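Local coordinates for octenoyl-coa reductase/carboxylase (Streptomyces sp., PDB 4A0S) that catalyses the NADPH-dependent reductive carboxylation of 2-octenoyl-CoA, supplying an extender unit for cinnabaramide polyketide biosynthesis, at the interface of chains A and B. Coordinates in Å, arbitrary orientation; residue numbers count along the deposited sequence, not the author numbering. Chains: chain A/B, Octenoyl-coa reductase/carboxylase.

The interface of chains A and B. Residues chain A 161, 167, 335, 360-361; chain B 351-352.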
# COMPACT_ATOMS: atom_id res chain seq x y z
N GLN A 161 -10.69 2.08 21.02
CA GLN A 161 -9.34 1.63 21.28
C GLN A 161 -8.82 2.40 22.47
O GLN A 161 -8.90 3.62 22.50
CB GLN A 161 -8.42 1.83 20.08
CG GLN A 161 -6.96 1.54 20.39
CD GLN A 161 -6.24 2.73 21.03
OE1 GLN A 161 -6.23 3.85 20.48
NE2 GLN A 161 -5.62 2.49 22.18
N GLU A 167 -6.08 4.51 29.65
CA GLU A 167 -7.51 4.78 29.49
C GLU A 167 -8.36 3.64 30.04
O GLU A 167 -9.58 3.67 29.92
CB GLU A 167 -7.88 5.03 28.03
CG GLU A 167 -7.34 6.32 27.45
CD GLU A 167 -6.16 6.11 26.53
OE1 GLU A 167 -5.88 4.95 26.20
OE2 GLU A 167 -5.52 7.12 26.12
N CYS A 335 4.71 8.89 17.50
CA CYS A 335 3.77 8.27 18.44
C CYS A 335 3.74 9.03 19.75
O CYS A 335 3.20 8.55 20.75
CB CYS A 335 4.19 6.84 18.74
SG CYS A 335 5.75 6.69 19.64
N SER A 360 1.25 7.43 14.73
CA SER A 360 1.13 6.04 15.10
C SER A 360 0.89 5.90 16.59
O SER A 360 1.34 6.72 17.37
CB SER A 360 2.37 5.27 14.69
OG SER A 360 2.12 3.89 14.81
N HIS A 361 0.21 4.83 16.99
CA HIS A 361 -0.20 4.69 18.36
C HIS A 361 -0.25 3.22 18.64
O HIS A 361 -0.82 2.47 17.85
CB HIS A 361 -1.58 5.31 18.56
CG HIS A 361 -2.00 5.39 20.00
ND1 HIS A 361 -1.19 5.91 20.98
CD2 HIS A 361 -3.17 5.06 20.60
CE1 HIS A 361 -1.83 5.89 22.13
NE2 HIS A 361 -3.03 5.39 21.93
N TRP B 351 -1.05 11.45 16.41
CA TRP B 351 -0.62 10.10 16.77
C TRP B 351 -1.71 9.33 17.49
O TRP B 351 -1.92 8.16 17.21
CB TRP B 351 0.71 10.10 17.57
CG TRP B 351 0.53 9.99 19.06
CD1 TRP B 351 0.12 8.88 19.77
CD2 TRP B 351 0.78 11.01 20.03
NE1 TRP B 351 0.07 9.17 21.12
CE2 TRP B 351 0.49 10.46 21.31
CE3 TRP B 351 1.22 12.34 19.95
CZ2 TRP B 351 0.60 11.20 22.49
CZ3 TRP B 351 1.34 13.07 21.13
CH2 TRP B 351 1.04 12.50 22.38
N MET B 352 -2.43 9.99 18.41
CA MET B 352 -3.38 9.26 19.25
C MET B 352 -4.49 8.68 18.40
O MET B 352 -5.06 7.65 18.73
CB MET B 352 -4.00 10.13 20.34
CG MET B 352 -3.08 10.46 21.50
SD MET B 352 -2.84 8.98 22.49
CE MET B 352 -4.45 8.73 23.25
O HOH W 1 -6.56 7.03 20.67
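The C-terminal end of helix 347-352 of chain B meets loop residues of chain A that follow strands 331-334 and 356-359, with A:Gln161 and A:Glu167 from two further loop positions alongside. The patch belongs to a two-fold symmetric interface within the homotetramer, and its twin has the chains exchanged. The indole of B:Trp351 is held between the partner chain and its own neighbour: the backbone carbonyl O of A:Cys335 sits over one face, 3.1 Å above the plane and displaced from the ring centre, while CG of B:Met352 covers the opposite face. CB of B:Trp351 packs 3.7 Å from CA of A:Cys335. Level with the indole, at its border, lies ND1 of A:His361, 3.5 Å from the pyrrole nitrogen NE1 of B:Trp351; the imidazole as a whole is steeply tilted against the indole, and the contact is too long to count as a hydrogen bond. A:His361 reaches it with CG anti to the backbone N (chi1 -171°), and its CB rests against the carbonyl O of B:Trp351. An alanine in place of B:Trp351 would probably strip the A:Cys335 carbonyl of its aromatic cover and open a gap beside the A:His361 ring, leaving that ring freer to turn. The bent chain of B:Met352, folded at chi2 and chi3, lays its thioether sulfur SD over one face of the imidazole, 3.3 Å from CE1 of A:His361. Its methyl CE, above the same face, goes on to meet the carboxylate of A:Glu167, at 3.5 Å from OE2. A:His361 and B:Trp351 are both NADP-binding positions, and B:Trp351 also lines the acyl-CoA pocket, so the contact brings ligand-binding residues of two subunits together. A water 2.5 Å from the main-chain O of B:Met352 also lies 3.2 Å from the side-chain amide oxygen OE1 of A:Gln161, which itself is level with the A:His361 ring, at its border.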